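Long-range contacts in enoyl-CoA hydratase/carnithine racemase (Magnetospirillum magneticum, PDB 4NEK), which probably shifts the double bond of enoyl-CoA thioesters between positions 3 and 2, as a member of the enoyl-CoA hydratase/isomerase family: residues 93-99 / 113-119; 10-15 / 187-191; 102-108 / 122-128; 143-147 / 169-173; 14-18 / 35-41. All blocks are in the same frame, centred on the assembly; numbering follows the deposited sequence.

Overall arrangement
Contacts 1, 2 and 5 belong to one mixed sheet. Contact 1 pairs two of its parallel strands near the centre of the chain, while contacts 2 and 5 both start from strand 13-18 and lay helices 179-194 and 29-44 against it, their centres 13 Å apart. Contact 3 follows on through the small sheet of strands 101-103 and 123-125; the centres of contacts 1 and 3 are 14 Å apart. It touches contact 4, where helix 139-147 meets the loop after helix 164-169. Along the chain contact 5 closes first, and the loop closed by contact 2 encloses contacts 1, 3 and 4. Contacts 1 and 4 also touch a neighbouring subunit, so parts of the core and of the loop region lie at a subunit interface of the six-chain assembly.

Contact 1 of 5, residues 93-99 / 113-119; sequences PVVAAVR and CDLVYAA
With CG of Asp-114 anti to its own carbonyl carbon (chi1 -61°), the carboxylate crosses to Val-94 at the start of two parallel, adjacent strands in the central sheet of the crotonase fold. Strands 94-98 and 115-118 differ by 11° in direction. Val-94 N donates to Asp-114 OD2 over 2.7 Å, using the lone pair of OD2 that faces away from OD1. In return, Val-94 O accepts Asp-114 N at 2.8 Å and, more weakly, Leu-115 N. OD2 also forms a salt bridge with Lys-205, and OD1 a hydrogen bond with His-149 of a neighbouring subunit, so both oxygens of this buried carboxylate are engaged. With an alanine here, Val-94 N would probably lack its acceptor and Lys-205 its counter-charge, and His-149 of the neighbouring subunit would lose this acceptor.

Regular parallel pairing follows: Ala-96 N reaches Leu-115 O at 2.9 Å, Tyr-117 N reaches Ala-96 O at 3.0 Å, and Val-98 N reaches Tyr-117 O at 2.8 Å. Val-95, Ala-97, Leu-115 and Tyr-117 share the face covered by helix 179-194, where Val-95 CG1 lies at the edge of the tyrosine ring, 4.4 Å from Tyr-117 CE2. On the other face, with Val-98 CG1 anti to the carbonyl carbon (chi1 -52°), Val-98 CG2 falls between the backbone N and that carbon and presses on Ala-118 CB at 3.4 Å, closer than usual van der Waals contact.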
# COMPACT_ATOMS: atom_id res chain seq x y z
N PRO C 93 21.00 -15.63 -15.05
CA PRO C 93 20.31 -14.88 -14.01
C PRO C 93 21.21 -14.48 -12.89
O PRO C 93 22.19 -15.16 -12.59
CB PRO C 93 19.28 -15.88 -13.45
CG PRO C 93 19.17 -16.96 -14.47
CD PRO C 93 20.49 -17.01 -15.17
N VAL C 94 20.82 -13.38 -12.24
CA VAL C 94 21.62 -12.76 -11.19
C VAL C 94 20.69 -12.41 -10.03
O VAL C 94 19.71 -11.73 -10.20
CB VAL C 94 22.25 -11.48 -11.72
CG1 VAL C 94 23.06 -10.80 -10.65
CG2 VAL C 94 23.12 -11.76 -12.95
N VAL C 95 21.01 -12.93 -8.86
CA VAL C 95 20.25 -12.68 -7.66
C VAL C 95 21.14 -11.92 -6.71
O VAL C 95 22.32 -12.22 -6.63
CB VAL C 95 19.89 -14.01 -6.98
CG1 VAL C 95 19.14 -13.77 -5.66
CG2 VAL C 95 19.06 -14.86 -7.93
N ALA C 96 20.61 -10.93 -6.03
CA ALA C 96 21.40 -10.18 -5.07
C ALA C 96 20.74 -10.15 -3.71
O ALA C 96 19.53 -10.17 -3.63
CB ALA C 96 21.59 -8.78 -5.55
N ALA C 97 21.55 -10.10 -2.66
CA ALA C 97 21.04 -9.97 -1.33
C ALA C 97 21.72 -8.78 -0.75
O ALA C 97 22.94 -8.79 -0.59
CB ALA C 97 21.37 -11.21 -0.52
N VAL C 98 20.95 -7.74 -0.41
CA VAL C 98 21.51 -6.52 0.08
C VAL C 98 21.13 -6.23 1.51
O VAL C 98 20.12 -6.71 1.98
CB VAL C 98 21.08 -5.34 -0.79
CG1 VAL C 98 21.37 -5.64 -2.25
CG2 VAL C 98 19.60 -5.08 -0.72
N ARG C 99 21.92 -5.41 2.17
CA ARG C 99 21.68 -4.98 3.54
C ARG C 99 22.53 -3.80 3.86
O ARG C 99 23.45 -3.51 3.13
CB ARG C 99 22.01 -6.10 4.54
CG ARG C 99 23.50 -6.36 4.63
CD ARG C 99 23.80 -7.80 4.99
NE ARG C 99 23.23 -8.11 6.28
CZ ARG C 99 23.08 -9.33 6.75
NH1 ARG C 99 23.50 -10.40 6.09
NH2 ARG C 99 22.51 -9.47 7.93
N CYS C 113 19.78 -6.74 -11.80
CA CYS C 113 19.56 -8.03 -11.22
C CYS C 113 18.17 -8.56 -11.56
O CYS C 113 17.26 -7.79 -11.87
CB CYS C 113 19.79 -7.97 -9.73
SG CYS C 113 21.51 -7.51 -9.38
N ASP C 114 18.01 -9.89 -11.52
CA ASP C 114 16.77 -10.52 -11.84
C ASP C 114 15.94 -10.66 -10.60
O ASP C 114 14.72 -10.49 -10.66
CB ASP C 114 17.03 -11.83 -12.48
CG ASP C 114 17.81 -11.67 -13.78
OD1 ASP C 114 17.23 -11.16 -14.77
OD2 ASP C 114 19.02 -12.02 -13.81
N LEU C 115 16.59 -10.92 -9.47
CA LEU C 115 15.92 -10.90 -8.18
C LEU C 115 16.80 -10.28 -7.15
O LEU C 115 17.99 -10.52 -7.13
CB LEU C 115 15.64 -12.33 -7.70
CG LEU C 115 14.76 -13.22 -8.55
CD1 LEU C 115 14.78 -14.65 -8.03
CD2 LEU C 115 13.33 -12.72 -8.60
N VAL C 116 16.20 -9.57 -6.22
CA VAL C 116 16.91 -8.88 -5.17
C VAL C 116 16.13 -8.91 -3.86
O VAL C 116 14.94 -8.64 -3.84
CB VAL C 116 17.04 -7.42 -5.53
CG1 VAL C 116 17.81 -6.69 -4.45
CG2 VAL C 116 17.72 -7.24 -6.86
N TYR C 117 16.79 -9.29 -2.79
CA TYR C 117 16.16 -9.33 -1.44
C TYR C 117 17.00 -8.43 -0.60
O TYR C 117 18.21 -8.39 -0.77
CB TYR C 117 16.15 -10.75 -0.84
CG TYR C 117 15.38 -11.65 -1.72
CD1 TYR C 117 13.99 -11.77 -1.61
CD2 TYR C 117 16.02 -12.29 -2.79
CE1 TYR C 117 13.26 -12.53 -2.51
CE2 TYR C 117 15.31 -13.08 -3.69
CZ TYR C 117 13.94 -13.21 -3.56
OH TYR C 117 13.30 -14.03 -4.45
N ALA C 118 16.36 -7.74 0.32
CA ALA C 118 17.00 -6.78 1.18
C ALA C 118 16.66 -6.97 2.63
O ALA C 118 15.57 -7.39 2.96
CB ALA C 118 16.54 -5.40 0.78
N ALA C 119 17.60 -6.66 3.51
CA ALA C 119 17.35 -6.75 4.94
C ALA C 119 16.64 -5.51 5.40
O ALA C 119 16.73 -4.47 4.76
CB ALA C 119 18.64 -6.87 5.69

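Contact 2 of 5, residues 10-15 / 187-191; sequences EGGVQV and MAAAR
Selenomethionine Met-187 overlaps the branched end of Val-13, its SE 4.0 Å from Val-13 CG1, and carries its methyl on to Val-15, with Met-187 CE 3.7 Å from Val-15 CG2. CG leaves anti to the backbone N (chi1 173°), and bends at chi2 and chi3 then bring the end of the chain from the helix to the strand. One turn on, the guanidinium of Arg-191 has the same SE over one face, offset toward its rim. Ala-190 CB fills the next position, 4.0 Å from Val-13 CG2. These residues seat helix 179-194 on strand 13-18, the second arm of a beta hairpin whose type I' turn runs from Glu-10 to Val-13. Positive phi at Gly-11 and Gly-12 suits that turn, and Gly-11 CA lies in the guanidinium plane, 3.8 Å from Arg-191 NH1, where a CB would clash.

Toward solvent, Glu-10 OE2 makes a salt bridge with Arg-191 NH2 at 3.0 Å, the carboxylate and guanidinium planes 36° apart. A single oxygen meets a single nitrogen, which implies a mixed contact, an apolar patch of Val-13, Val-15, Met-187 and Ala-190 with one charge pair at its margin that water is likely to weaken.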
# COMPACT_ATOMS: atom_id res chain seq x y z
N GLU C 10 28.52 -23.52 -6.05
CA GLU C 10 27.82 -24.58 -5.33
C GLU C 10 26.50 -24.87 -6.03
O GLU C 10 25.65 -23.98 -6.16
CB GLU C 10 27.39 -23.97 -3.95
CG GLU C 10 28.07 -24.16 -2.60
CD GLU C 10 27.33 -23.32 -1.56
OE1 GLU C 10 27.90 -22.36 -1.01
OE2 GLU C 10 26.16 -23.64 -1.31
N GLY C 11 26.28 -26.12 -6.42
CA GLY C 11 24.96 -26.53 -6.91
C GLY C 11 24.41 -25.68 -8.02
O GLY C 11 23.23 -25.30 -8.01
N GLY C 12 25.29 -25.34 -8.96
CA GLY C 12 24.90 -24.53 -10.11
C GLY C 12 24.87 -23.02 -9.90
O GLY C 12 24.49 -22.27 -10.82
N VAL C 13 25.26 -22.57 -8.70
CA VAL C 13 25.19 -21.18 -8.33
C VAL C 13 26.57 -20.64 -8.09
O VAL C 13 27.30 -21.15 -7.26
CB VAL C 13 24.41 -21.01 -7.02
CG1 VAL C 13 24.35 -19.55 -6.63
CG2 VAL C 13 22.99 -21.53 -7.16
N GLN C 14 26.94 -19.58 -8.79
CA GLN C 14 28.20 -18.93 -8.52
C GLN C 14 28.03 -17.78 -7.54
O GLN C 14 27.41 -16.79 -7.86
CB GLN C 14 28.83 -18.39 -9.75
CG GLN C 14 30.21 -17.87 -9.39
CD GLN C 14 31.11 -17.69 -10.59
OE1 GLN C 14 31.12 -18.49 -11.51
NE2 GLN C 14 31.86 -16.60 -10.60
N VAL C 15 28.58 -17.95 -6.35
CA VAL C 15 28.47 -16.99 -5.31
C VAL C 15 29.62 -16.03 -5.44
O VAL C 15 30.76 -16.45 -5.60
CB VAL C 15 28.58 -17.67 -3.97
CG1 VAL C 15 28.49 -16.65 -2.85
CG2 VAL C 15 27.48 -18.69 -3.81
N MSE C 187 19.76 -17.53 -1.48
CA MSE C 187 20.35 -18.73 -2.04
C MSE C 187 19.26 -19.65 -2.49
O MSE C 187 19.39 -20.32 -3.51
CB MSE C 187 21.25 -19.38 -0.99
CG MSE C 187 21.77 -20.73 -1.43
SE MSE C 187 22.87 -20.68 -3.10
CE MSE C 187 24.61 -20.43 -2.20
N ALA C 188 18.17 -19.72 -1.74
CA ALA C 188 17.07 -20.62 -2.11
C ALA C 188 16.46 -20.16 -3.40
O ALA C 188 16.12 -20.97 -4.24
CB ALA C 188 15.99 -20.67 -1.02
N ALA C 189 16.36 -18.85 -3.58
CA ALA C 189 15.86 -18.33 -4.84
C ALA C 189 16.82 -18.63 -6.01
O ALA C 189 16.39 -19.00 -7.09
CB ALA C 189 15.63 -16.85 -4.71
N ALA C 190 18.12 -18.49 -5.76
CA ALA C 190 19.10 -18.86 -6.75
C ALA C 190 18.99 -20.33 -7.15
O ALA C 190 19.09 -20.66 -8.34
CB ALA C 190 20.50 -18.58 -6.23
N ARG C 191 18.84 -21.20 -6.18
CA ARG C 191 18.72 -22.65 -6.47
C ARG C 191 17.44 -22.96 -7.24
O ARG C 191 17.43 -23.80 -8.12
CB ARG C 191 18.70 -23.47 -5.19
CG ARG C 191 20.05 -23.60 -4.56
CD ARG C 191 20.04 -24.66 -3.48
NE ARG C 191 21.21 -24.50 -2.62
CZ ARG C 191 22.45 -24.87 -2.93
NH1 ARG C 191 22.73 -25.49 -4.08
NH2 ARG C 191 23.44 -24.62 -2.08

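Contact 3 of 5, residues 102-108 / 122-128; sequences AIGIGST and TRFHMPF
Ser-107 and Met-126 form the tight side of this contact: Met-126 CE comes within 3.4 Å of Ser-107 CB, below the usual van der Waals spacing. Next to them Thr-108 and Met-126 slide past each other in opposite directions, and Thr-108 CG2 reaches the edge of the Phe-128 ring, 4.0 Å from CZ. Ser-107 OG lies in the plane of the Phe-124 ring, 3.5 Å from CD2.

The backbone joins strands 101-103 and 123-125 in parallel. Ala-102 O is gripped twice, from opposite faces of its plane, by His-125 N at 3.2 Å and by Ser-107 OG at 2.7 Å, the hydroxyl standing 41° out of the carbonyl plane. Gly-104 N then donates to His-125 O at 2.8 Å, just before the short helix 105-108 for which Gly-104 is the N-cap. Replacing Ser-107 by alanine would remove the hydroxyl, and Ala-102 O would probably lose one of these two donors and the helix this tie to the strand.

The other face is looser and partly exposed. Ile-103 CD1 meets the guanidinium of Arg-123 at its edge, 3.8 Å from NH1, and the Ile-103 side chain crosses Pro-127 at about a right angle, its CG2 4.1 Å from Pro-127 CD. The His-125 ring has Pro-127 CB over one face, while its NE2 is hydrogen-bonded to Gly-159 O.

In crotonases the glycine-rich turn into such a helix commonly supplies an oxyanion-hole N-H. Here the doubly gripped carbonyl and the strand-to-strand bonds tie the helix start to the sheet, consistent with a firmly held backbone if this turn plays the same part.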
# COMPACT_ATOMS: atom_id res chain seq x y z
N ALA C 102 23.64 0.47 0.68
CA ALA C 102 23.57 0.20 -0.75
C ALA C 102 23.63 1.52 -1.46
O ALA C 102 22.63 2.11 -1.82
CB ALA C 102 22.30 -0.53 -1.11
N ILE C 103 24.86 2.01 -1.64
CA ILE C 103 25.07 3.38 -2.05
C ILE C 103 25.77 3.44 -3.38
O ILE C 103 26.62 2.62 -3.68
CB ILE C 103 25.88 4.13 -1.01
CG1 ILE C 103 25.13 4.11 0.32
CG2 ILE C 103 26.13 5.58 -1.46
CD1 ILE C 103 25.96 4.67 1.46
N GLY C 104 25.35 4.42 -4.18
CA GLY C 104 25.87 4.60 -5.50
C GLY C 104 25.64 3.40 -6.34
O GLY C 104 24.51 2.99 -6.57
N ILE C 105 26.73 2.78 -6.75
CA ILE C 105 26.70 1.54 -7.52
C ILE C 105 26.03 0.41 -6.72
O ILE C 105 25.42 -0.48 -7.27
CB ILE C 105 28.14 1.18 -7.99
CG1 ILE C 105 28.12 -0.05 -8.88
CG2 ILE C 105 29.07 0.92 -6.81
CD1 ILE C 105 27.27 0.10 -10.13
N GLY C 106 26.11 0.46 -5.41
CA GLY C 106 25.39 -0.47 -4.58
C GLY C 106 23.89 -0.44 -4.83
O GLY C 106 23.23 -1.46 -4.70
N SER C 107 23.34 0.71 -5.20
CA SER C 107 21.96 0.79 -5.62
C SER C 107 21.76 0.64 -7.13
O SER C 107 20.81 -0.02 -7.55
CB SER C 107 21.32 2.12 -5.19
OG SER C 107 20.87 2.03 -3.85
N THR C 108 22.62 1.27 -7.94
CA THR C 108 22.32 1.43 -9.37
C THR C 108 22.60 0.17 -10.15
O THR C 108 22.18 0.02 -11.29
CB THR C 108 23.14 2.55 -10.02
OG1 THR C 108 24.52 2.28 -9.83
CG2 THR C 108 22.80 3.89 -9.39
N THR C 122 18.17 -1.83 5.30
CA THR C 122 18.90 -1.37 4.13
C THR C 122 18.62 0.09 3.78
O THR C 122 17.48 0.56 3.81
CB THR C 122 18.56 -2.22 2.91
OG1 THR C 122 18.70 -3.60 3.25
CG2 THR C 122 19.45 -1.91 1.77
N ARG C 123 19.69 0.80 3.46
CA ARG C 123 19.61 2.22 3.12
C ARG C 123 20.12 2.42 1.68
O ARG C 123 21.26 2.10 1.38
CB ARG C 123 20.45 2.97 4.10
CG ARG C 123 20.31 4.46 4.07
CD ARG C 123 21.22 5.09 5.12
NE ARG C 123 21.35 6.50 4.85
CZ ARG C 123 22.30 7.07 4.09
NH1 ARG C 123 23.25 6.34 3.54
NH2 ARG C 123 22.28 8.39 3.88
N PHE C 124 19.23 2.85 0.80
CA PHE C 124 19.57 3.01 -0.61
C PHE C 124 19.87 4.47 -0.86
O PHE C 124 19.23 5.34 -0.28
CB PHE C 124 18.40 2.61 -1.48
CG PHE C 124 17.96 1.19 -1.29
CD1 PHE C 124 17.04 0.88 -0.31
CD2 PHE C 124 18.49 0.17 -2.07
CE1 PHE C 124 16.65 -0.43 -0.10
CE2 PHE C 124 18.11 -1.13 -1.88
CZ PHE C 124 17.18 -1.44 -0.90
N HIS C 125 20.86 4.76 -1.70
CA HIS C 125 21.22 6.17 -1.92
C HIS C 125 21.96 6.34 -3.22
O HIS C 125 22.86 5.59 -3.49
CB HIS C 125 22.09 6.64 -0.77
CG HIS C 125 22.16 8.12 -0.62
ND1 HIS C 125 23.00 8.73 0.29
CD2 HIS C 125 21.53 9.12 -1.28
CE1 HIS C 125 22.88 10.04 0.18
NE2 HIS C 125 21.98 10.30 -0.75
N MSE C 126 21.54 7.33 -3.99
CA MSE C 126 22.22 7.73 -5.22
C MSE C 126 22.61 9.19 -5.15
O MSE C 126 22.00 10.02 -5.81
CB MSE C 126 21.27 7.48 -6.37
CG MSE C 126 21.16 5.97 -6.54
SE MSE C 126 19.61 5.53 -7.70
CE MSE C 126 18.96 3.85 -6.91
N PRO C 127 23.68 9.53 -4.42
CA PRO C 127 24.04 10.91 -4.14
C PRO C 127 24.92 11.64 -5.19
O PRO C 127 25.55 12.63 -4.85
CB PRO C 127 24.84 10.75 -2.85
CG PRO C 127 25.65 9.51 -3.10
CD PRO C 127 24.73 8.61 -3.92
N PHE C 128 24.90 11.20 -6.44
CA PHE C 128 25.64 11.81 -7.52
C PHE C 128 25.54 13.33 -7.57
O PHE C 128 26.54 14.01 -7.62
CB PHE C 128 25.17 11.24 -8.85
CG PHE C 128 25.19 9.75 -8.86
CD1 PHE C 128 26.40 9.07 -8.96
CD2 PHE C 128 24.00 9.02 -8.74
CE1 PHE C 128 26.41 7.68 -8.96
CE2 PHE C 128 24.02 7.63 -8.71
CZ PHE C 128 25.23 6.97 -8.80

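Contact 4 of 5, residues 143-147 / 169-173; sequences MPALA and AVGLI
Ala-147 N donates to Met-143 O at 2.8 Å, closing the helical turn that presents Met-143, Leu-146 and Ala-147 to Val-170 and Leu-172. Across the contact, apolar side chains meet each other and the carbonyl of Val-170, in two patches.

In the first, Ala-147 CB lies 3.6 Å from Val-170 CG1. That methyl stands anti to the carbonyl carbon of Val-170 (chi1 -52°), which places it against the end of helix 139-147. Leu-146 covers the backbone of the same residue, with Leu-146 CB 3.4 Å and Leu-146 CD2 3.6 Å from Val-170 O.

The second patch gathers on one methyl. Leu-172 CG is anti to its backbone N (chi1 -168°), and the side chain reaches back toward the helix until Leu-172 CD1 is 4.2 Å from Leu-146 CD1 and 4.1 Å from the SE of selenomethionine Met-143. The two leucines cross at about a right angle, whereas the selenomethionine bends at chi2 to approach obliquely.

Between the patches Gly-171 turns the chain with a positive phi of 81°. Its carbonyl faces the assembly, since Gly-171 O is hydrogen-bonded to Arg-150 of a neighbouring subunit, and Leu-146 packs on that same arginine. The arrangement sets the Schellman motif at Gly-171, which ends helix 164-169, against the last turn of helix 139-147 at a subunit interface of this crotonase-like fold.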
# COMPACT_ATOMS: atom_id res chain seq x y z
N MSE C 143 15.67 4.12 -13.17
CA MSE C 143 14.90 4.66 -12.05
C MSE C 143 13.61 5.29 -12.50
O MSE C 143 12.57 5.02 -11.93
CB MSE C 143 15.68 5.58 -11.12
CG MSE C 143 16.85 4.85 -10.53
SE MSE C 143 16.40 3.05 -9.72
CE MSE C 143 18.29 2.53 -9.87
N PRO C 144 13.66 6.15 -13.53
CA PRO C 144 12.39 6.75 -13.93
C PRO C 144 11.43 5.71 -14.45
O PRO C 144 10.22 5.80 -14.19
CB PRO C 144 12.78 7.72 -15.04
CG PRO C 144 14.21 8.04 -14.79
CD PRO C 144 14.81 6.80 -14.18
N ALA C 145 11.94 4.71 -15.16
CA ALA C 145 11.07 3.64 -15.67
C ALA C 145 10.40 2.90 -14.50
O ALA C 145 9.23 2.58 -14.57
CB ALA C 145 11.86 2.66 -16.51
N LEU C 146 11.12 2.66 -13.41
CA LEU C 146 10.55 1.92 -12.31
C LEU C 146 9.65 2.73 -11.42
O LEU C 146 8.59 2.27 -11.00
CB LEU C 146 11.66 1.34 -11.44
CG LEU C 146 12.42 0.14 -12.04
CD1 LEU C 146 13.67 -0.10 -11.20
CD2 LEU C 146 11.52 -1.12 -12.13
N ALA C 147 10.08 3.94 -11.10
CA ALA C 147 9.46 4.72 -10.04
C ALA C 147 8.60 5.85 -10.56
O ALA C 147 7.87 6.49 -9.80
CB ALA C 147 10.55 5.30 -9.16
N ALA C 169 8.19 -0.76 -3.20
CA ALA C 169 7.06 -0.20 -3.93
C ALA C 169 7.40 0.08 -5.41
O ALA C 169 6.58 -0.12 -6.26
CB ALA C 169 6.59 1.08 -3.26
N VAL C 170 8.60 0.52 -5.71
CA VAL C 170 8.91 0.80 -7.09
C VAL C 170 9.51 -0.38 -7.83
O VAL C 170 9.89 -0.24 -8.99
CB VAL C 170 9.84 2.02 -7.24
CG1 VAL C 170 9.26 3.20 -6.47
CG2 VAL C 170 11.27 1.73 -6.78
N GLY C 171 9.61 -1.55 -7.19
CA GLY C 171 10.07 -2.74 -7.90
C GLY C 171 11.58 -2.86 -8.04
O GLY C 171 12.12 -3.61 -8.89
N LEU C 172 12.29 -2.17 -7.17
CA LEU C 172 13.73 -2.32 -7.13
C LEU C 172 14.13 -3.60 -6.45
O LEU C 172 15.17 -4.15 -6.74
CB LEU C 172 14.34 -1.13 -6.41
CG LEU C 172 15.84 -0.98 -6.54
CD1 LEU C 172 16.29 -0.71 -7.99
CD2 LEU C 172 16.28 0.15 -5.65
N ILE C 173 13.33 -4.06 -5.51
CA ILE C 173 13.63 -5.32 -4.80
C ILE C 173 12.37 -6.15 -4.79
O ILE C 173 11.28 -5.59 -4.87
CB ILE C 173 14.08 -5.12 -3.33
CG1 ILE C 173 12.97 -4.47 -2.51
CG2 ILE C 173 15.32 -4.27 -3.27
CD1 ILE C 173 13.38 -4.19 -1.08

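Contact 5 of 5, residues 14-18 / 35-41; sequences QVVRM and LAEAFAK
Strand 14-18 and helix 35-41 run antiparallel, their directions 177° apart and their axes 9.8 Å apart at closest approach, with Val-16 facing Ala-38. This is the strand-to-helix half of a beta-alpha-beta unit, made by strand 13-18, helix 29-44 and strand 50-54.

Gln-14 extends its whole side chain to the helix, CG anti to the backbone N (chi1 -173°). NE2 reaches the backbone carbonyl of Ala-38, 2.9 Å from Ala-38 O, but the N-H to acceptor angle of 129° marks the bond as weak. OE1 rests near the aliphatic part of Lys-41, 3.4 Å from Lys-41 CE, as the two side chains pass obliquely. The ammonium of Lys-41 has a salt bridge elsewhere, with Asp-45. Gln-14 thus places a polar amide in a buried layer, where its N-H finds a helix carbonyl, though weakly.

Further along the strand the contact is hydrocarbon. Val-16 turns its two methyls to different residues of the helix: Val-16 CG2 is 4.2 Å from Ala-38 CB, while CG1 heads toward Leu-35. Behind this layer Phe-39 stacks on Phe-51, and Leu-35 packs on Phe-83 of helix 79-88. A single leucine methyl bridges two strand residues, Leu-35 CD2 lying 3.6 Å from Val-16 CG1 and 4.3 Å from Met-18 CG.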
# COMPACT_ATOMS: atom_id res chain seq x y z
N GLN C 14 26.94 -19.58 -8.79
CA GLN C 14 28.20 -18.93 -8.52
C GLN C 14 28.03 -17.78 -7.54
O GLN C 14 27.41 -16.79 -7.86
CB GLN C 14 28.83 -18.39 -9.75
CG GLN C 14 30.21 -17.87 -9.39
CD GLN C 14 31.11 -17.69 -10.59
OE1 GLN C 14 31.12 -18.49 -11.51
NE2 GLN C 14 31.86 -16.60 -10.60
N VAL C 15 28.58 -17.95 -6.35
CA VAL C 15 28.47 -16.99 -5.31
C VAL C 15 29.62 -16.03 -5.44
O VAL C 15 30.76 -16.45 -5.60
CB VAL C 15 28.58 -17.67 -3.97
CG1 VAL C 15 28.49 -16.65 -2.85
CG2 VAL C 15 27.48 -18.69 -3.81
N VAL C 16 29.31 -14.75 -5.43
CA VAL C 16 30.30 -13.69 -5.62
C VAL C 16 30.09 -12.71 -4.48
O VAL C 16 29.05 -12.10 -4.39
CB VAL C 16 30.04 -12.98 -6.95
CG1 VAL C 16 31.02 -11.85 -7.13
CG2 VAL C 16 30.16 -13.96 -8.12
N ARG C 17 31.05 -12.63 -3.57
CA ARG C 17 30.87 -11.90 -2.35
C ARG C 17 31.89 -10.77 -2.24
O ARG C 17 33.08 -10.99 -2.41
CB ARG C 17 31.03 -12.81 -1.15
CG ARG C 17 30.77 -12.03 0.13
CD ARG C 17 31.12 -12.81 1.37
NE ARG C 17 30.31 -13.99 1.59
CZ ARG C 17 29.10 -14.01 2.15
NH1 ARG C 17 28.51 -12.90 2.60
NH2 ARG C 17 28.45 -15.14 2.26
N MSE C 18 31.43 -9.55 -1.97
CA MSE C 18 32.32 -8.43 -1.74
C MSE C 18 32.75 -8.53 -0.32
O MSE C 18 31.95 -8.76 0.58
CB MSE C 18 31.63 -7.12 -2.01
CG MSE C 18 31.28 -7.05 -3.49
SE MSE C 18 30.16 -5.43 -3.85
CE MSE C 18 28.39 -6.13 -3.22
N LEU C 35 35.45 -8.58 -9.73
CA LEU C 35 34.03 -8.81 -9.98
C LEU C 35 33.75 -9.06 -11.43
O LEU C 35 33.02 -9.97 -11.76
CB LEU C 35 33.19 -7.63 -9.51
CG LEU C 35 33.17 -7.42 -8.02
CD1 LEU C 35 32.63 -6.04 -7.66
CD2 LEU C 35 32.35 -8.48 -7.36
N ALA C 36 34.33 -8.26 -12.31
CA ALA C 36 34.15 -8.47 -13.74
C ALA C 36 34.68 -9.83 -14.13
O ALA C 36 34.10 -10.54 -14.94
CB ALA C 36 34.86 -7.38 -14.52
N GLU C 37 35.81 -10.21 -13.56
CA GLU C 37 36.41 -11.50 -13.88
C GLU C 37 35.48 -12.61 -13.46
O GLU C 37 35.25 -13.54 -14.22
CB GLU C 37 37.74 -11.65 -13.16
CG GLU C 37 38.69 -12.70 -13.72
CD GLU C 37 40.04 -12.69 -12.98
OE1 GLU C 37 40.05 -13.00 -11.76
OE2 GLU C 37 41.08 -12.35 -13.60
N ALA C 38 34.95 -12.51 -12.25
CA ALA C 38 34.00 -13.52 -11.77
C ALA C 38 32.76 -13.70 -12.68
O ALA C 38 32.31 -14.81 -12.89
CB ALA C 38 33.58 -13.20 -10.37
N PHE C 39 32.23 -12.61 -13.22
CA PHE C 39 31.15 -12.72 -14.17
C PHE C 39 31.56 -13.36 -15.46
O PHE C 39 30.85 -14.17 -15.99
CB PHE C 39 30.47 -11.37 -14.42
CG PHE C 39 29.43 -11.08 -13.41
CD1 PHE C 39 29.78 -10.66 -12.13
CD2 PHE C 39 28.11 -11.36 -13.68
CE1 PHE C 39 28.84 -10.46 -11.14
CE2 PHE C 39 27.15 -11.15 -12.70
CZ PHE C 39 27.51 -10.71 -11.43
N ALA C 40 32.74 -13.02 -15.97
CA ALA C 40 33.23 -13.61 -17.22
C ALA C 40 33.43 -15.12 -17.03
O ALA C 40 33.01 -15.93 -17.84
CB ALA C 40 34.52 -12.95 -17.65
N LYS C 41 34.00 -15.51 -15.91
CA LYS C 41 34.17 -16.92 -15.66
C LYS C 41 32.81 -17.63 -15.58
O LYS C 41 32.58 -18.64 -16.25
CB LYS C 41 35.01 -17.11 -14.40
CG LYS C 41 34.78 -18.47 -13.77
CD LYS C 41 35.31 -18.69 -12.34
CE LYS C 41 34.39 -19.56 -11.46
NZ LYS C 41 33.71 -20.72 -12.12